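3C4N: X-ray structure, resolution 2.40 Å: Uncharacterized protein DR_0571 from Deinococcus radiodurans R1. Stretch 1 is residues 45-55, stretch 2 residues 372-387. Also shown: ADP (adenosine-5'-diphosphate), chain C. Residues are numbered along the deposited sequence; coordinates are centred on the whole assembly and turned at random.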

# COMPACT_ATOMS: atom_id res chain seq x y z
N GLY A 45 -1.83 -10.88 -5.53
CA GLY A 45 -0.97 -11.35 -6.60
C GLY A 45 -1.56 -10.90 -7.93
O GLY A 45 -2.44 -10.05 -7.91
N ARG A 46 -1.11 -11.45 -9.06
CA ARG A 46 -1.65 -11.05 -10.36
C ARG A 46 -3.18 -11.09 -10.45
O ARG A 46 -3.80 -10.17 -10.95
N MSE A 47 -3.77 -12.17 -9.95
CA MSE A 47 -5.22 -12.34 -9.98
C MSE A 47 -6.00 -11.36 -9.11
O MSE A 47 -6.83 -10.61 -9.61
N GLY A 48 -5.74 -11.38 -7.80
CA GLY A 48 -6.43 -10.48 -6.89
C GLY A 48 -6.19 -9.01 -7.20
O GLY A 48 -7.09 -8.17 -7.16
N ALA A 49 -4.95 -8.68 -7.50
CA ALA A 49 -4.61 -7.31 -7.82
C ALA A 49 -5.36 -6.86 -9.07
O ALA A 49 -5.84 -5.74 -9.13
N ALA A 50 -5.45 -7.72 -10.09
CA ALA A 50 -6.15 -7.33 -11.31
C ALA A 50 -7.64 -7.18 -11.07
O ALA A 50 -8.27 -6.23 -11.55
N CYS A 51 -8.20 -8.12 -10.31
CA CYS A 51 -9.62 -8.10 -9.99
C CYS A 51 -9.97 -6.85 -9.20
O CYS A 51 -10.98 -6.21 -9.47
N ALA A 52 -9.12 -6.49 -8.23
CA ALA A 52 -9.37 -5.29 -7.42
C ALA A 52 -9.32 -4.05 -8.30
O ALA A 52 -10.08 -3.10 -8.10
N PHE A 53 -8.43 -4.06 -9.28
CA PHE A 53 -8.32 -2.94 -10.19
C PHE A 53 -9.60 -2.80 -11.03
O PHE A 53 -10.20 -1.73 -11.08
N TYR A 54 -10.03 -3.89 -11.67
CA TYR A 54 -11.22 -3.85 -12.50
C TYR A 54 -12.47 -3.49 -11.69
O TYR A 54 -13.37 -2.83 -12.20
N LEU A 55 -12.53 -3.93 -10.44
CA LEU A 55 -13.68 -3.60 -9.61
C LEU A 55 -13.69 -2.12 -9.26
O LEU A 55 -14.76 -1.52 -9.14
N LEU A 372 -14.27 -17.81 -5.65
CA LEU A 372 -12.93 -18.37 -5.63
C LEU A 372 -12.28 -18.12 -7.00
O LEU A 372 -12.70 -18.69 -8.00
N LEU A 373 -11.26 -17.26 -7.01
CA LEU A 373 -10.53 -16.89 -8.22
C LEU A 373 -9.27 -17.72 -8.36
O LEU A 373 -8.43 -17.74 -7.46
N LEU A 374 -9.15 -18.41 -9.48
CA LEU A 374 -7.98 -19.23 -9.73
C LEU A 374 -7.28 -18.77 -11.00
O LEU A 374 -7.94 -18.46 -12.00
N GLY A 375 -5.96 -18.72 -10.93
CA GLY A 375 -5.12 -18.34 -12.06
C GLY A 375 -4.62 -19.63 -12.68
O GLY A 375 -5.30 -20.20 -13.53
N GLY A 376 -3.45 -20.12 -12.25
CA GLY A 376 -2.94 -21.37 -12.80
C GLY A 376 -1.89 -21.29 -13.90
O GLY A 376 -1.56 -20.19 -14.36
N PRO A 377 -1.37 -22.44 -14.36
CA PRO A 377 -0.34 -22.54 -15.41
C PRO A 377 -0.60 -21.78 -16.71
O PRO A 377 0.31 -21.60 -17.52
N LEU A 378 -1.84 -21.34 -16.93
CA LEU A 378 -2.11 -20.60 -18.16
C LEU A 378 -2.41 -19.12 -17.89
O LEU A 378 -2.76 -18.37 -18.80
N ALA A 379 -2.23 -18.71 -16.64
CA ALA A 379 -2.50 -17.33 -16.26
C ALA A 379 -1.83 -16.26 -17.13
O ALA A 379 -2.36 -15.16 -17.27
N ASP A 380 -0.68 -16.57 -17.72
CA ASP A 380 -0.03 -15.57 -18.55
C ASP A 380 -0.85 -15.27 -19.82
O ASP A 380 -0.80 -14.16 -20.34
N THR A 381 -1.61 -16.25 -20.31
CA THR A 381 -2.41 -16.03 -21.52
C THR A 381 -3.87 -15.69 -21.25
O THR A 381 -4.51 -15.03 -22.06
N LEU A 382 -4.38 -16.14 -20.10
CA LEU A 382 -5.79 -15.95 -19.76
C LEU A 382 -6.10 -15.32 -18.40
O LEU A 382 -7.28 -15.17 -18.05
N GLY A 383 -5.08 -14.95 -17.62
CA GLY A 383 -5.30 -14.39 -16.29
C GLY A 383 -6.17 -13.16 -16.12
O GLY A 383 -7.14 -13.19 -15.37
N LEU A 384 -5.83 -12.06 -16.80
CA LEU A 384 -6.61 -10.84 -16.69
C LEU A 384 -8.08 -11.07 -17.01
O LEU A 384 -8.96 -10.67 -16.25
N ALA A 385 -8.35 -11.75 -18.13
CA ALA A 385 -9.71 -12.03 -18.56
C ALA A 385 -10.58 -12.61 -17.47
O ALA A 385 -11.72 -12.18 -17.28
N ALA A 386 -10.05 -13.59 -16.74
CA ALA A 386 -10.82 -14.22 -15.67
C ALA A 386 -11.06 -13.27 -14.50
O ALA A 386 -12.09 -13.36 -13.83
N ALA A 387 -10.13 -12.34 -14.26
CA ALA A 387 -10.30 -11.38 -13.17
C ALA A 387 -11.31 -10.31 -13.57
O ALA A 387 -12.06 -9.81 -12.74

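The centre of this contact is a selenomethionine, M47, whose side chain folds through three successive m torsions (chi1 -64°, chi2 -51°, chi3 -59°) into a compact hook lying among L373, the loop glycine G375 and the helix 379-387. Its terminal methyl is wedged tightly: M47 CE lies 3.3 Å from L373 CD1 and 4.0 Å from A386 CB. The backbone closes in as well, with M47 CE 3.2 Å from G383 O. A long, unbranched, flexible chain suits such a pocket, because it can bend to follow surfaces contributed by several segments.

One glycine leaves room for that hook. G375 CA approaches M47 CG to 3.8 Å, and a CB on G375 would point into the same space and come within 3.0 Å of M47 CG, a clash. At G383 a CB would clash with A379 O, 2.5 Å away in its own helix, and would lie 3.5 Å from M47 SE.

The same residue meets the nucleotide through its backbone. M47 N donates a nearly straight hydrogen bond to ADP O2B at 2.9 Å, at the N-terminal end of helix 46-55, while G45 holds the N-cap position; a CB there would lie 2.3 Å from ADP O5'.

Beyond M47, the two helices run at 38° to each other and come closest in CA distance where small side chains, C51 and A387, meet. A387 points toward helix 46-55 and fits as a knob among M47, A50, C51 and Y54; its CB lies 3.9 Å from A50 CB and 4.0 Å from C51 CB. Such short side chains allow C51 and A387 to bring their CA atoms within 4.6 Å. C51, chi1 t, also packs its CB against L373 CD2 at 3.9 Å, so that L373 (t, p) serves both M47 and C51.

L384 (m, t) starts out sideways, but its end reaches helix 46-55: L384 CD2 is 3.7 Å from A50 CB and 3.4 Å from Y54 OH. The Y54 side chain, chi1 m, extends its ring alongside L384 and A387, offering a broad apolar surface while its hydroxyl is hydrogen-bonded elsewhere in the structure.

The charged contact lies at the other end. R46 (p, t, m) leaves its helix sideways and stretches to D380 (chi1 m), whose CB points away although its carboxylate turns back. R46 NH1 and R46 NH2 each donate to D380 OD1 at 2.7 Å, forming a salt bridge near the guanidinium plane. Arginine's length spans the gap, and pairing satisfies two buried charges; A379 CB packs 3.7 Å from R46 NH2.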

# COMPACT_ATOMS: atom_id res chain seq x y z
CB ARG A 46 -1.05 -11.92 -11.48
CG ARG A 46 -1.62 -13.33 -11.54
CD ARG A 46 -0.85 -14.25 -12.48
NE ARG A 46 -0.64 -13.67 -13.81
CZ ARG A 46 0.23 -14.15 -14.68
NH1 ARG A 46 0.38 -13.58 -15.87
NH2 ARG A 46 0.97 -15.20 -14.37
CB MSE A 47 -5.56 -13.78 -9.60
CG MSE A 47 -5.02 -14.83 -10.63
SE MSE A 47 -5.45 -14.52 -12.56
CE MSE A 47 -7.39 -14.51 -12.46
CB ALA A 49 -3.11 -7.18 -8.04
CB ALA A 50 -5.92 -8.36 -12.41
CB CYS A 51 -9.99 -9.36 -9.21
SG CYS A 51 -11.76 -9.71 -9.16
CB ALA A 52 -8.36 -5.17 -6.28
CB PHE A 53 -7.11 -3.12 -11.11
CG PHE A 53 -7.05 -2.14 -12.23
CD1 PHE A 53 -6.88 -0.79 -11.98
CD2 PHE A 53 -7.18 -2.57 -13.54
CE1 PHE A 53 -6.84 0.14 -13.03
CE2 PHE A 53 -7.14 -1.66 -14.60
CZ PHE A 53 -6.97 -0.30 -14.34
CB TYR A 54 -11.44 -5.17 -13.23
CG TYR A 54 -10.37 -5.50 -14.24
CD1 TYR A 54 -10.03 -4.59 -15.25
CD2 TYR A 54 -9.68 -6.71 -14.18
CE1 TYR A 54 -9.04 -4.89 -16.18
CE2 TYR A 54 -8.69 -7.02 -15.10
CZ TYR A 54 -8.37 -6.11 -16.10
OH TYR A 54 -7.37 -6.44 -17.01
CB LEU A 55 -13.69 -4.44 -8.34
CG LEU A 55 -14.21 -5.87 -8.55
CD1 LEU A 55 -13.92 -6.71 -7.31
CD2 LEU A 55 -15.71 -5.83 -8.85
CB LEU A 372 -12.98 -19.87 -5.32
CG LEU A 372 -11.67 -20.66 -5.48
CD1 LEU A 372 -10.61 -20.13 -4.52
CD2 LEU A 372 -11.94 -22.12 -5.20
CB LEU A 373 -10.14 -15.40 -8.15
CG LEU A 373 -9.39 -14.73 -9.31
CD1 LEU A 373 -10.10 -15.01 -10.62
CD2 LEU A 373 -9.30 -13.22 -9.06
CB LEU A 374 -8.39 -20.70 -9.85
CG LEU A 374 -8.24 -21.63 -8.64
CD1 LEU A 374 -8.49 -20.88 -7.36
CD2 LEU A 374 -9.19 -22.82 -8.77
CB PRO A 377 -0.22 -24.05 -15.64
CG PRO A 377 -0.54 -24.62 -14.29
CD PRO A 377 -1.74 -23.78 -13.86
CB LEU A 378 -3.27 -21.23 -18.94
CG LEU A 378 -3.06 -22.65 -19.50
CD1 LEU A 378 -4.35 -23.14 -20.11
CD2 LEU A 378 -1.95 -22.68 -20.52
CB ALA A 379 -2.15 -17.11 -14.79
CB ASP A 380 1.41 -16.00 -18.90
CG ASP A 380 2.31 -16.12 -17.65
OD1 ASP A 380 2.28 -15.21 -16.78
OD2 ASP A 380 3.07 -17.13 -17.55
CB THR A 381 -2.37 -17.27 -22.44
OG1 THR A 381 -1.01 -17.56 -22.80
CG2 THR A 381 -3.18 -17.01 -23.72
CB LEU A 382 -6.47 -17.32 -19.82
CG LEU A 382 -6.22 -18.18 -21.07
CD1 LEU A 382 -6.63 -19.62 -20.82
CD2 LEU A 382 -6.97 -17.60 -22.24
CB LEU A 384 -6.05 -9.75 -17.63
CG LEU A 384 -4.67 -9.18 -17.25
CD1 LEU A 384 -4.13 -8.25 -18.36
CD2 LEU A 384 -4.83 -8.42 -15.95
CB ALA A 385 -9.69 -12.96 -19.77
CB ALA A 386 -10.13 -15.50 -15.20
CB ALA A 387 -8.96 -10.74 -12.79
PB ADP C . -2.14 -15.77 -8.08
O1B ADP C . -3.32 -16.59 -8.33
O2B ADP C . -2.34 -14.29 -8.66
O3B ADP C . -0.83 -16.43 -8.76
PA ADP C . -0.43 -15.59 -6.06
O1A ADP C . -0.06 -16.92 -5.55
O2A ADP C . 0.58 -15.19 -7.26
O3A ADP C . -1.97 -15.57 -6.54
O5' ADP C . -0.51 -14.46 -4.93
C5' ADP C . -1.81 -14.47 -4.41
C4' ADP C . -1.84 -13.82 -3.05
O4' ADP C . -2.69 -14.18 -1.93
C3' ADP C . -0.43 -14.17 -2.68
O3' ADP C . 0.48 -13.22 -3.25
C2' ADP C . -0.41 -14.19 -1.15
O2' ADP C . 0.56 -13.27 -0.65
C1' ADP C . -1.88 -13.84 -0.77
N9 ADP C . -2.46 -14.65 0.24
C8 ADP C . -2.40 -16.06 0.27
N7 ADP C . -3.01 -16.50 1.35
C5 ADP C . -3.52 -15.44 2.04
C6 ADP C . -4.35 -15.27 3.18
N6 ADP C . -5.08 -16.36 3.70
N1 ADP C . -4.64 -14.02 3.60
C2 ADP C . -4.19 -12.94 2.95
N3 ADP C . -3.49 -13.03 1.88
C4 ADP C . -3.17 -14.26 1.32